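Long-range contacts in interferon alpha/beta receptor 1 (Mus musculus, PDB 3WCY), which pairs with IFNAR2 to form the heterodimeric receptor for type I interferons, whose binding switches on JAK-STAT signalling: residues A[137-141]-A[153-159]; A[102-107]-A[176-180]; A[142-146]-A[169-173]; A[113-119]-A[160-166]. One frame throughout, in Å; residues are numbered along the deposited sequence.

Interaction 1: residues A[137-141]-A[153-159]; sequences FSYTI and TINSTYY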
loop_
_atom_site.group_PDB
_atom_site.type_symbol
_atom_site.label_atom_id
_atom_site.label_comp_id
_atom_site.label_asym_id
_atom_site.label_seq_id
_atom_site.Cartn_x
_atom_site.Cartn_y
_atom_site.Cartn_z
ATOM N N PHE A 137 -3.141 8.529 -4.493
ATOM C CA PHE A 137 -3.359 8.277 -5.922
ATOM C C PHE A 137 -3.197 6.826 -6.358
ATOM O O PHE A 137 -2.286 6.125 -5.921
ATOM C CB PHE A 137 -2.445 9.146 -6.804
ATOM C CG PHE A 137 -2.570 10.648 -6.713
ATOM C CD1 PHE A 137 -3.818 11.262 -6.701
ATOM C CD2 PHE A 137 -1.443 11.456 -6.752
ATOM C CE1 PHE A 137 -3.929 12.654 -6.642
ATOM C CE2 PHE A 137 -1.557 12.846 -6.717
ATOM C CZ PHE A 137 -2.800 13.435 -6.667
ATOM N N SER A 138 -4.082 6.404 -7.254
ATOM C CA SER A 138 -4.092 5.095 -7.900
ATOM C C SER A 138 -4.152 5.398 -9.390
ATOM O O SER A 138 -4.467 6.529 -9.763
ATOM C CB SER A 138 -5.313 4.285 -7.473
ATOM O OG SER A 138 -5.362 3.029 -8.133
ATOM N N TYR A 139 -3.809 4.418 -10.236
ATOM C CA TYR A 139 -3.812 4.595 -11.692
ATOM C C TYR A 139 -4.495 3.435 -12.395
ATOM O O TYR A 139 -4.487 2.308 -11.890
ATOM C CB TYR A 139 -2.383 4.837 -12.240
ATOM C CG TYR A 139 -1.651 5.945 -11.512
ATOM C CD1 TYR A 139 -1.847 7.280 -11.855
ATOM C CD2 TYR A 139 -0.816 5.664 -10.429
ATOM C CE1 TYR A 139 -1.210 8.308 -11.159
ATOM C CE2 TYR A 139 -0.179 6.684 -9.722
ATOM C CZ TYR A 139 -0.380 8.005 -10.091
ATOM O OH TYR A 139 0.232 9.018 -9.398
ATOM N N THR A 140 -5.140 3.728 -13.529
ATOM C CA THR A 140 -5.835 2.736 -14.354
ATOM C C THR A 140 -5.258 2.851 -15.769
ATOM O O THR A 140 -5.297 3.934 -16.363
ATOM C CB THR A 140 -7.369 2.946 -14.334
ATOM O OG1 THR A 140 -7.695 4.153 -15.024
ATOM C CG2 THR A 140 -7.959 2.972 -12.932
ATOM N N ILE A 141 -4.699 1.753 -16.289
ATOM C CA ILE A 141 -4.079 1.716 -17.613
ATOM C C ILE A 141 -4.980 0.996 -18.608
ATOM O O ILE A 141 -5.538 -0.055 -18.287
ATOM C CB ILE A 141 -2.654 1.071 -17.613
ATOM C CG1 ILE A 141 -1.920 1.070 -16.234
ATOM C CG2 ILE A 141 -1.795 1.569 -18.775
ATOM C CD1 ILE A 141 -1.397 2.400 -15.701
ATOM N N THR A 153 -7.820 -3.622 -19.545
ATOM C CA THR A 153 -7.687 -2.711 -18.406
ATOM C C THR A 153 -6.831 -3.273 -17.266
ATOM O O THR A 153 -7.078 -4.383 -16.795
ATOM C CB THR A 153 -9.058 -2.169 -17.969
ATOM O OG1 THR A 153 -9.848 -1.873 -19.132
ATOM C CG2 THR A 153 -8.939 -0.929 -17.073
ATOM N N ILE A 154 -5.814 -2.506 -16.840
ATOM C CA ILE A 154 -4.914 -2.894 -15.747
ATOM C C ILE A 154 -4.885 -1.775 -14.698
ATOM O O ILE A 154 -4.649 -0.618 -15.045
ATOM C CB ILE A 154 -3.485 -3.262 -16.262
ATOM C CG1 ILE A 154 -3.515 -4.393 -17.306
ATOM C CG2 ILE A 154 -2.541 -3.629 -15.121
ATOM C CD1 ILE A 154 -2.964 -3.993 -18.640
ATOM N N ASN A 155 -5.129 -2.116 -13.421
ATOM C CA ASN A 155 -5.090 -1.134 -12.334
ATOM C C ASN A 155 -3.727 -1.180 -11.647
ATOM O O ASN A 155 -3.171 -2.268 -11.459
ATOM C CB ASN A 155 -6.214 -1.367 -11.325
ATOM C CG ASN A 155 -7.592 -1.415 -11.931
ATOM O OD1 ASN A 155 -8.161 -0.258 -12.220
ATOM N ND2 ASN A 155 -8.164 -2.487 -12.130
ATOM N N SER A 156 -3.176 -0.005 -11.290
ATOM C CA SER A 156 -1.874 0.065 -10.622
ATOM C C SER A 156 -1.695 1.207 -9.634
ATOM O O SER A 156 -2.140 2.332 -9.874
ATOM C CB SER A 156 -0.730 0.083 -11.631
ATOM O OG SER A 156 0.519 -0.078 -10.973
ATOM N N THR A 157 -0.974 0.903 -8.545
ATOM C CA THR A 157 -0.584 1.837 -7.489
ATOM C C THR A 157 0.893 2.161 -7.709
ATOM O O THR A 157 1.398 3.182 -7.233
ATOM C CB THR A 157 -0.806 1.200 -6.113
ATOM O OG1 THR A 157 -0.379 -0.167 -6.148
ATOM C CG2 THR A 157 -2.256 1.290 -5.657
ATOM N N TYR A 158 1.565 1.274 -8.468
ATOM C CA TYR A 158 2.981 1.301 -8.818
ATOM C C TYR A 158 3.256 2.352 -9.889
ATOM O O TYR A 158 2.513 2.442 -10.868
ATOM C CB TYR A 158 3.454 -0.104 -9.261
ATOM C CG TYR A 158 3.142 -1.212 -8.264
ATOM C CD1 TYR A 158 1.892 -1.829 -8.243
ATOM C CD2 TYR A 158 4.106 -1.661 -7.364
ATOM C CE1 TYR A 158 1.597 -2.840 -7.327
ATOM C CE2 TYR A 158 3.830 -2.689 -6.463
ATOM C CZ TYR A 158 2.575 -3.277 -6.449
ATOM O OH TYR A 158 2.287 -4.287 -5.558
ATOM N N TYR A 159 4.321 3.156 -9.690
ATOM C CA TYR A 159 4.728 4.237 -10.595
ATOM C C TYR A 159 5.400 3.752 -11.882
ATOM O O TYR A 159 5.698 4.550 -12.776
ATOM C CB TYR A 159 5.515 5.327 -9.851
ATOM C CG TYR A 159 4.629 6.152 -8.943
ATOM C CD1 TYR A 159 4.055 7.339 -9.387
ATOM C CD2 TYR A 159 4.320 5.721 -7.657
ATOM C CE1 TYR A 159 3.219 8.090 -8.562
ATOM C CE2 TYR A 159 3.487 6.466 -6.822
ATOM C CZ TYR A 159 2.941 7.652 -7.276
ATOM O OH TYR A 159 2.121 8.378 -6.446
#
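Four backbone hydrogen bonds knit these antiparallel strands: Tyr139 N to Ser156 O and Ser156 N to Tyr139 O, both 2.7 Å, then Ile141 N to Ile154 O at 2.7 Å and Ile154 N to Ile141 O at 2.9 Å. They frame two hydrogen-bonded pairs, Tyr139 with Ser156 and Ile141 with Ile154. Between these lies the non-hydrogen-bonded pair Thr140 and Asn155, where the CA atoms draw in to 4.4 Å and Thr140 CG2 meets Asn155 OD1 at 3.3 Å. CA-H...O contacts add to the ladder, Thr153 CA lying 3.4 Å from Ile141 O and Asn155 CA 3.5 Å from Tyr139 O. The aromatic contribution comes past the end of the strand: the edge of the Tyr139 ring is directed at the face of Tyr159 in an offset edge-to-face pair, centroids 5.5 Å apart and planes at 68°. Ser156 OG is hydrogen-bonded to Glu161 OE1 and accepts a weak bond from Tyr158 N. This is a beta hairpin of the second fibronectin type III domain, with 152-156 as an outermost strand of its four-stranded sheet. Strand 138-145 bonds on its other side to strand 171-179, while Tyr139 and Ile141 pack on Ile120 of strand 116-121 in the facing sheet.

Interaction 2: residues A[102-107]-A[176-180]; sequences MSPPEV and VKAIH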
loop_
_atom_site.group_PDB
_atom_site.type_symbol
_atom_site.label_atom_id
_atom_site.label_comp_id
_atom_site.label_asym_id
_atom_site.label_seq_id
_atom_site.Cartn_x
_atom_site.Cartn_y
_atom_site.Cartn_z
ATOM N N MET A 102 -7.433 17.699 -11.061
ATOM C CA MET A 102 -6.261 16.861 -11.301
ATOM C C MET A 102 -5.913 16.810 -12.786
ATOM O O MET A 102 -6.722 16.335 -13.592
ATOM C CB MET A 102 -6.522 15.444 -10.798
ATOM C CG MET A 102 -6.189 15.251 -9.361
ATOM S SD MET A 102 -6.916 13.720 -8.761
ATOM C CE MET A 102 -5.930 12.541 -9.612
ATOM N N SER A 103 -4.697 17.273 -13.146
ATOM C CA SER A 103 -4.206 17.236 -14.528
ATOM C C SER A 103 -3.833 15.781 -14.845
ATOM O O SER A 103 -3.542 15.046 -13.906
ATOM C CB SER A 103 -2.998 18.153 -14.701
ATOM O OG SER A 103 -1.878 17.663 -13.986
ATOM N N PRO A 104 -3.877 15.305 -16.114
ATOM C CA PRO A 104 -3.528 13.892 -16.372
ATOM C C PRO A 104 -2.094 13.523 -15.949
ATOM O O PRO A 104 -1.241 14.416 -15.903
ATOM C CB PRO A 104 -3.753 13.740 -17.879
ATOM C CG PRO A 104 -4.623 14.896 -18.265
ATOM C CD PRO A 104 -4.220 16.006 -17.367
ATOM N N PRO A 105 -1.803 12.255 -15.572
ATOM C CA PRO A 105 -0.429 11.922 -15.155
ATOM C C PRO A 105 0.545 11.846 -16.335
ATOM O O PRO A 105 0.145 11.436 -17.427
ATOM C CB PRO A 105 -0.590 10.568 -14.462
ATOM C CG PRO A 105 -1.769 9.951 -15.088
ATOM C CD PRO A 105 -2.675 11.063 -15.553
ATOM N N GLU A 106 1.809 12.257 -16.127
ATOM C CA GLU A 106 2.824 12.194 -17.180
ATOM C C GLU A 106 3.223 10.716 -17.402
ATOM O O GLU A 106 3.493 9.996 -16.436
ATOM C CB GLU A 106 4.035 13.086 -16.841
ATOM C CG GLU A 106 4.961 13.352 -18.021
ATOM C CD GLU A 106 6.204 14.166 -17.710
ATOM O OE1 GLU A 106 6.291 15.318 -18.198
ATOM O OE2 GLU A 106 7.102 13.649 -17.005
ATOM N N VAL A 107 3.214 10.264 -18.670
ATOM C CA VAL A 107 3.511 8.868 -19.002
ATOM C C VAL A 107 4.559 8.692 -20.102
ATOM O O VAL A 107 4.439 9.300 -21.161
ATOM C CB VAL A 107 2.219 8.008 -19.198
ATOM C CG1 VAL A 107 1.103 8.797 -19.873
ATOM C CG2 VAL A 107 2.493 6.705 -19.947
ATOM N N VAL A 176 -3.422 6.376 -19.515
ATOM C CA VAL A 176 -3.299 6.298 -18.051
ATOM C C VAL A 176 -4.130 7.383 -17.374
ATOM O O VAL A 176 -3.977 8.568 -17.677
ATOM C CB VAL A 176 -1.817 6.320 -17.571
ATOM C CG1 VAL A 176 -1.711 6.196 -16.055
ATOM C CG2 VAL A 176 -0.994 5.233 -18.251
ATOM N N LYS A 177 -4.986 6.961 -16.439
ATOM C CA LYS A 177 -5.869 7.807 -15.644
ATOM C C LYS A 177 -5.355 7.864 -14.191
ATOM O O LYS A 177 -5.032 6.820 -13.603
ATOM C CB LYS A 177 -7.294 7.218 -15.687
ATOM C CG LYS A 177 -8.388 8.048 -15.029
ATOM C CD LYS A 177 -9.726 7.313 -15.095
ATOM C CE LYS A 177 -10.937 8.222 -15.007
ATOM N NZ LYS A 177 -11.206 8.943 -16.283
ATOM N N ALA A 178 -5.283 9.079 -13.615
ATOM C CA ALA A 178 -4.891 9.251 -12.216
ATOM C C ALA A 178 -6.160 9.375 -11.399
ATOM O O ALA A 178 -7.024 10.202 -11.707
ATOM C CB ALA A 178 -4.031 10.492 -12.044
ATOM N N ILE A 179 -6.314 8.518 -10.396
ATOM C CA ILE A 179 -7.506 8.567 -9.548
ATOM C C ILE A 179 -7.180 8.775 -8.078
ATOM O O ILE A 179 -6.170 8.254 -7.609
ATOM C CB ILE A 179 -8.509 7.406 -9.810
ATOM C CG1 ILE A 179 -7.819 6.020 -9.819
ATOM C CG2 ILE A 179 -9.292 7.656 -11.106
ATOM C CD1 ILE A 179 -8.753 4.824 -9.520
ATOM N N HIS A 180 -8.005 9.581 -7.373
ATOM C CA HIS A 180 -7.911 9.833 -5.925
ATOM C C HIS A 180 -9.068 9.004 -5.309
ATOM O O HIS A 180 -10.195 9.505 -5.229
ATOM C CB HIS A 180 -8.063 11.341 -5.601
ATOM C CG HIS A 180 -7.507 11.765 -4.267
ATOM N ND1 HIS A 180 -7.471 10.901 -3.173
ATOM C CD2 HIS A 180 -7.001 12.962 -3.887
ATOM C CE1 HIS A 180 -6.936 11.596 -2.181
ATOM N NE2 HIS A 180 -6.637 12.840 -2.558
#
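This is a buried, apolar contact across the interior of the second fibronectin type III domain, where the chain entering the domain crosses the inner face of strand 171-179. The two segments run roughly antiparallel, their end-to-end directions 147° apart, but they belong to different layers: the nearest CA atoms, those of Pro105 and Ala178, are 6.0 Å apart, and side chains of 102-107 pack on side chains and carbonyls of 176-180 without hydrogen bonds between the segments. Met102, Pro105 and Val107 point at the strand, while Val176, Ala178 and His180 point back. Small Ala178 is met from two directions, since its CB lies 3.7 Å from Met102 CE and 3.8 Å from Pro105 CD. In the beta sandwich that defines this fold, 106-111 is an outermost strand of the three-stranded sheet and 171-179 an inner strand of the four-stranded one, so these residues fill the space between the layers. Pro105 also sets CG 3.9 Å from Val176 CG1, and Val107 CG2 reaches Val176 CG2 at 4.1 Å. At the other end Met102 SD is 4.1 Å from His180 CB, and the methionine also touches Trp130. Val118 of strand 116-121 packs on both Val107 and Val176. Ahead of strand 106-111, Ser103 N is hydrogen-bonded to Asp15 OD1, a link back to the preceding domain.

Interaction 3: residues A[142-146]-A[169-173]; sequences RIWQK and ETTYC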
loop_
_atom_site.group_PDB
_atom_site.type_symbol
_atom_site.label_atom_id
_atom_site.label_comp_id
_atom_site.label_asym_id
_atom_site.label_seq_id
_atom_site.Cartn_x
_atom_site.Cartn_y
_atom_site.Cartn_z
ATOM N N ARG A 142 -5.074 1.553 -19.832
ATOM C CA ARG A 142 -5.819 1.001 -20.960
ATOM C C ARG A 142 -4.839 0.730 -22.098
ATOM O O ARG A 142 -4.126 1.636 -22.528
ATOM C CB ARG A 142 -6.908 1.969 -21.424
ATOM C CG ARG A 142 -8.218 1.864 -20.663
ATOM C CD ARG A 142 -9.239 2.777 -21.312
ATOM N NE ARG A 142 -10.499 2.837 -20.574
ATOM C CZ ARG A 142 -11.390 3.818 -20.693
ATOM N NH1 ARG A 142 -11.160 4.838 -21.513
ATOM N NH2 ARG A 142 -12.512 3.793 -19.983
ATOM N N ILE A 143 -4.791 -0.524 -22.564
ATOM C CA ILE A 143 -3.920 -0.979 -23.650
ATOM C C ILE A 143 -4.725 -1.739 -24.723
ATOM O O ILE A 143 -5.649 -2.494 -24.407
ATOM C CB ILE A 143 -2.681 -1.770 -23.105
ATOM C CG1 ILE A 143 -1.592 -1.989 -24.185
ATOM C CG2 ILE A 143 -3.070 -3.070 -22.376
ATOM C CD1 ILE A 143 -0.191 -2.463 -23.685
ATOM N N TRP A 144 -4.372 -1.505 -25.991
ATOM C CA TRP A 144 -4.963 -2.136 -27.173
ATOM C C TRP A 144 -3.966 -2.013 -28.320
ATOM O O TRP A 144 -3.095 -1.147 -28.259
ATOM C CB TRP A 144 -6.282 -1.436 -27.562
ATOM C CG TRP A 144 -6.112 -0.008 -27.996
ATOM C CD1 TRP A 144 -5.906 0.444 -29.266
ATOM C CD2 TRP A 144 -6.065 1.145 -27.146
ATOM N NE1 TRP A 144 -5.731 1.807 -29.261
ATOM C CE2 TRP A 144 -5.855 2.268 -27.976
ATOM C CE3 TRP A 144 -6.191 1.342 -25.760
ATOM C CZ2 TRP A 144 -5.782 3.571 -27.468
ATOM C CZ3 TRP A 144 -6.129 2.635 -25.261
ATOM C CH2 TRP A 144 -5.911 3.729 -26.107
ATOM N N GLN A 145 -4.110 -2.832 -29.378
ATOM C CA GLN A 145 -3.245 -2.705 -30.547
ATOM C C GLN A 145 -3.787 -1.413 -31.165
ATOM O O GLN A 145 -4.860 -0.953 -30.768
ATOM C CB GLN A 145 -3.005 -4.044 -31.276
ATOM C CG GLN A 145 -4.256 -4.838 -31.638
ATOM C CD GLN A 145 -3.983 -5.902 -32.669
ATOM O OE1 GLN A 145 -3.170 -6.816 -32.467
ATOM N NE2 GLN A 145 -4.688 -5.825 -33.792
ATOM N N LYS A 146 -3.008 -0.808 -32.099
ATOM C CA LYS A 146 -3.242 0.464 -32.803
ATOM C C LYS A 146 -4.603 0.532 -33.503
ATOM O O LYS A 146 -5.295 1.544 -33.374
ATOM C CB LYS A 146 -2.098 0.753 -33.786
ATOM C CG LYS A 146 -1.961 2.238 -34.119
ATOM C CD LYS A 146 -1.571 2.466 -35.577
ATOM C CE LYS A 146 -1.573 3.926 -35.974
ATOM N NZ LYS A 146 -2.940 4.518 -35.996
ATOM N N GLU A 169 6.792 -7.523 -31.932
ATOM C CA GLU A 169 6.642 -6.753 -33.182
ATOM C C GLU A 169 5.165 -6.405 -33.448
ATOM O O GLU A 169 4.723 -6.487 -34.595
ATOM C CB GLU A 169 6.975 -7.584 -34.436
ATOM C CG GLU A 169 8.465 -7.856 -34.591
ATOM C CD GLU A 169 8.863 -8.842 -35.675
ATOM O OE1 GLU A 169 8.281 -9.949 -35.719
ATOM O OE2 GLU A 169 9.801 -8.529 -36.443
ATOM N N THR A 170 4.464 -6.021 -32.385
ATOM C CA THR A 170 3.107 -5.506 -32.460
ATOM C C THR A 170 3.090 -4.132 -31.797
ATOM O O THR A 170 3.794 -3.898 -30.816
ATOM C CB THR A 170 2.108 -6.431 -31.744
ATOM O OG1 THR A 170 2.475 -7.798 -31.966
ATOM C CG2 THR A 170 0.699 -6.198 -32.264
ATOM N N THR A 171 2.289 -3.225 -32.344
ATOM C CA THR A 171 2.252 -1.841 -31.887
ATOM C C THR A 171 0.968 -1.591 -31.090
ATOM O O THR A 171 -0.127 -1.654 -31.648
ATOM C CB THR A 171 2.542 -0.838 -33.025
ATOM O OG1 THR A 171 2.166 0.473 -32.594
ATOM C CG2 THR A 171 1.825 -1.183 -34.336
ATOM N N TYR A 172 1.112 -1.352 -29.774
ATOM C CA TYR A 172 -0.002 -1.102 -28.854
ATOM C C TYR A 172 -0.068 0.366 -28.436
ATOM O O TYR A 172 0.972 1.016 -28.321
ATOM C CB TYR A 172 0.120 -1.957 -27.584
ATOM C CG TYR A 172 0.217 -3.452 -27.792
ATOM C CD1 TYR A 172 -0.913 -4.262 -27.710
ATOM C CD2 TYR A 172 1.454 -4.076 -27.951
ATOM C CE1 TYR A 172 -0.824 -5.649 -27.841
ATOM C CE2 TYR A 172 1.558 -5.460 -28.081
ATOM C CZ TYR A 172 0.416 -6.243 -28.029
ATOM O OH TYR A 172 0.519 -7.609 -28.148
ATOM N N CYS A 173 -1.285 0.871 -28.158
ATOM C CA CYS A 173 -1.492 2.247 -27.705
ATOM C C CYS A 173 -2.011 2.276 -26.269
ATOM O O CYS A 173 -2.763 1.381 -25.870
ATOM C CB CYS A 173 -2.380 3.027 -28.668
ATOM S SG CYS A 173 -1.719 3.127 -30.356
#
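Three backbone hydrogen bonds join the end of strand 138-145 to the start of strand 171-179. Cys173 N gives the shortest, 2.7 Å to Trp144 O; the return bond from Trp144 N to Cys173 O is weak at 3.3 Å; and Lys146 N, just beyond the strand, reaches Thr171 O at 3.0 Å. The carbonyls also receive CA-H...O contacts: Ile143 CA lies 3.4 Å from Cys173 O, and Tyr172 CA 3.2 Å from Trp144 O. Gln145 and Tyr172 form the non-hydrogen-bonded pair between, their CA atoms 4.0 Å apart. Antiparallel pairing of this kind builds the centre of the four-stranded sheet in the second fibronectin type III domain, and here a disulfide from Cys173 to Cys194 extends it covalently to the next strand, 193-196. Trp144 lies beside Cys173, with CE2 3.6 Å from Cys173 CB; the sulfur sits obliquely to the indole, SG 5.1 Å from the centroid of its five-membered ring, and Lys151 makes a cation-pi contact with the same side chain. Other polar groups look outside: Tyr172 OH bonds to Leu167 N, and Thr170 OG1 to the carbonyls of Leu167 and Pro168. Ile143 CG1 packs 3.8 Å from Tyr172 CB.

Interaction 4: residues A[113-119]-A[160-166]; sequences DKAILVH and VEKIPEL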
loop_
_atom_site.group_PDB
_atom_site.type_symbol
_atom_site.label_atom_id
_atom_site.label_comp_id
_atom_site.label_asym_id
_atom_site.label_seq_id
_atom_site.Cartn_x
_atom_site.Cartn_y
_atom_site.Cartn_z
ATOM N N ASP A 113 10.225 -7.590 -25.393
ATOM C CA ASP A 113 9.754 -8.597 -26.355
ATOM C C ASP A 113 8.254 -8.810 -26.154
ATOM O O ASP A 113 7.461 -8.529 -27.053
ATOM C CB ASP A 113 10.457 -9.961 -26.160
ATOM C CG ASP A 113 11.965 -9.954 -26.110
ATOM O OD1 ASP A 113 12.591 -9.485 -27.085
ATOM O OD2 ASP A 113 12.525 -10.517 -25.144
ATOM N N LYS A 114 7.883 -9.318 -24.957
ATOM C CA LYS A 114 6.519 -9.669 -24.553
ATOM C C LYS A 114 5.950 -8.704 -23.493
ATOM O O LYS A 114 4.945 -9.024 -22.846
ATOM C CB LYS A 114 6.488 -11.130 -24.033
ATOM C CG LYS A 114 7.045 -12.177 -25.008
ATOM C CD LYS A 114 7.368 -13.497 -24.302
ATOM C CE LYS A 114 7.998 -14.524 -25.220
ATOM N NZ LYS A 114 9.413 -14.200 -25.553
ATOM N N ALA A 115 6.580 -7.523 -23.320
ATOM C CA ALA A 115 6.141 -6.554 -22.314
ATOM C C ALA A 115 6.317 -5.077 -22.678
ATOM O O ALA A 115 7.140 -4.729 -23.535
ATOM C CB ALA A 115 6.823 -6.842 -20.980
ATOM N N ILE A 116 5.531 -4.216 -21.993
ATOM C CA ILE A 116 5.571 -2.753 -22.068
ATOM C C ILE A 116 5.606 -2.180 -20.638
ATOM O O ILE A 116 4.778 -2.543 -19.791
ATOM C CB ILE A 116 4.452 -2.143 -22.968
ATOM C CG1 ILE A 116 4.834 -2.283 -24.463
ATOM C CG2 ILE A 116 4.173 -0.661 -22.618
ATOM C CD1 ILE A 116 3.685 -2.291 -25.442
ATOM N N LEU A 117 6.599 -1.309 -20.384
ATOM C CA LEU A 117 6.804 -0.619 -19.114
ATOM C C LEU A 117 6.156 0.766 -19.204
ATOM O O LEU A 117 6.508 1.554 -20.086
ATOM C CB LEU A 117 8.308 -0.489 -18.806
ATOM C CG LEU A 117 9.071 -1.787 -18.550
ATOM C CD1 LEU A 117 9.980 -2.119 -19.714
ATOM C CD2 LEU A 117 9.871 -1.700 -17.263
ATOM N N VAL A 118 5.175 1.038 -18.326
ATOM C CA VAL A 118 4.463 2.317 -18.266
ATOM C C VAL A 118 4.973 3.108 -17.055
ATOM O O VAL A 118 4.643 2.780 -15.910
ATOM C CB VAL A 118 2.920 2.152 -18.272
ATOM C CG1 VAL A 118 2.223 3.498 -18.141
ATOM C CG2 VAL A 118 2.449 1.437 -19.532
ATOM N N HIS A 119 5.822 4.115 -17.322
ATOM C CA HIS A 119 6.416 4.973 -16.305
ATOM C C HIS A 119 5.469 6.137 -16.040
ATOM O O HIS A 119 5.357 7.061 -16.854
ATOM C CB HIS A 119 7.816 5.441 -16.726
ATOM C CG HIS A 119 8.741 4.315 -17.080
ATOM N ND1 HIS A 119 9.525 3.699 -16.124
ATOM C CD2 HIS A 119 8.964 3.719 -18.275
ATOM C CE1 HIS A 119 10.188 2.747 -16.761
ATOM N NE2 HIS A 119 9.893 2.727 -18.058
ATOM N N VAL A 160 5.613 2.432 -11.970
ATOM C CA VAL A 160 6.112 1.699 -13.129
ATOM C C VAL A 160 5.296 0.405 -13.144
ATOM O O VAL A 160 5.416 -0.408 -12.222
ATOM C CB VAL A 160 7.640 1.426 -13.130
ATOM C CG1 VAL A 160 8.040 0.561 -14.323
ATOM C CG2 VAL A 160 8.442 2.723 -13.126
ATOM N N GLU A 161 4.417 0.248 -14.138
ATOM C CA GLU A 161 3.609 -0.960 -14.234
ATOM C C GLU A 161 3.961 -1.692 -15.515
ATOM O O GLU A 161 3.691 -1.190 -16.606
ATOM C CB GLU A 161 2.098 -0.658 -14.106
ATOM C CG GLU A 161 1.182 -1.880 -14.158
ATOM C CD GLU A 161 1.359 -2.949 -13.091
ATOM O OE1 GLU A 161 1.199 -2.635 -11.888
ATOM O OE2 GLU A 161 1.621 -4.115 -13.466
ATOM N N LYS A 162 4.614 -2.852 -15.380
ATOM C CA LYS A 162 5.005 -3.666 -16.522
ATOM C C LYS A 162 3.808 -4.498 -16.989
ATOM O O LYS A 162 3.287 -5.315 -16.222
ATOM C CB LYS A 162 6.220 -4.549 -16.185
ATOM C CG LYS A 162 6.808 -5.293 -17.389
ATOM C CD LYS A 162 8.113 -6.031 -17.056
ATOM C CE LYS A 162 7.917 -7.386 -16.400
ATOM N NZ LYS A 162 7.301 -8.381 -17.322
ATOM N N ILE A 163 3.353 -4.249 -18.239
ATOM C CA ILE A 163 2.239 -4.974 -18.858
ATOM C C ILE A 163 2.827 -6.194 -19.580
ATOM O O ILE A 163 3.552 -6.020 -20.562
ATOM C CB ILE A 163 1.368 -4.071 -19.765
ATOM C CG1 ILE A 163 0.799 -2.885 -18.959
ATOM C CG2 ILE A 163 0.245 -4.887 -20.416
ATOM C CD1 ILE A 163 0.428 -1.673 -19.773
ATOM N N PRO A 164 2.582 -7.428 -19.071
ATOM C CA PRO A 164 3.196 -8.612 -19.690
ATOM C C PRO A 164 2.227 -9.363 -20.611
ATOM O O PRO A 164 1.136 -8.858 -20.898
ATOM C CB PRO A 164 3.452 -9.511 -18.481
ATOM C CG PRO A 164 2.308 -9.185 -17.539
ATOM C CD PRO A 164 1.780 -7.812 -17.890
ATOM N N GLU A 165 2.639 -10.578 -21.063
ATOM C CA GLU A 165 1.912 -11.466 -21.978
ATOM C C GLU A 165 1.540 -10.807 -23.327
ATOM O O GLU A 165 0.485 -11.107 -23.898
ATOM C CB GLU A 165 0.681 -12.065 -21.261
ATOM C CG GLU A 165 0.664 -13.584 -21.230
ATOM C CD GLU A 165 -0.623 -14.188 -20.697
ATOM O OE1 GLU A 165 -1.652 -14.133 -21.410
ATOM O OE2 GLU A 165 -0.596 -14.734 -19.570
ATOM N N LEU A 166 2.416 -9.909 -23.826
ATOM C CA LEU A 166 2.214 -9.189 -25.086
ATOM C C LEU A 166 2.883 -9.890 -26.274
ATOM O O LEU A 166 3.817 -10.678 -26.091
ATOM C CB LEU A 166 2.698 -7.727 -24.989
ATOM C CG LEU A 166 2.008 -6.802 -23.986
ATOM C CD1 LEU A 166 2.779 -5.520 -23.838
ATOM C CD2 LEU A 166 0.585 -6.479 -24.401
#
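Strands 116-119 and 160-163 pair antiparallel in the three-stranded sheet of a fibronectin type III sandwich, and their side chains fit differently on its two faces. On the inner face Ile116, Val118 and Ile163 form a continuous apolar surface: Ile163 reaches diagonally to Val118, CD1 to CG2 at 3.7 Å, and packs on Leu174 of the opposite sheet. Past the strand end, where the chain turns through Pro164 and Glu165, Leu166 folds back over the backbone of Ala115, its CD1 3.7 Å from Ala115 C and equally far from Ile116 CD1. On the other face, the small side chain of Ala115 accommodates the stem of Lys162, CB to CG 3.9 Å, while Leu117, paired with Lys162, also reaches Val160, CD2 to CG1 4.1 Å. Four bonds between strand backbones hold this register, the shortest from Ile163 N to Ile116 O at 2.7 Å. Beyond them, the turn is fastened by Leu166 N, which donates to Lys114 O at 2.9 Å.

In the fold
From the N terminus, the chain enters the second fibronectin type III domain at 102-107, whose partner 176-180 comes last, so interaction 2 closes the longest loop and encloses the other three. Next, 113-119 waits for 160-166; interaction 4 closes around the short hairpin of interaction 1. Interaction 3 crosses both 1 and 4, since 142-146 lies inside their loops and 169-173 beyond them. Interactions 1 and 3 share strand 138-145 and build the four-stranded sheet, interaction 4 builds the three-stranded one, and interaction 2 spans the two layers. They meet in the core, where Val118 touches Val176 and Ile163 touches Ile141 and Ile143.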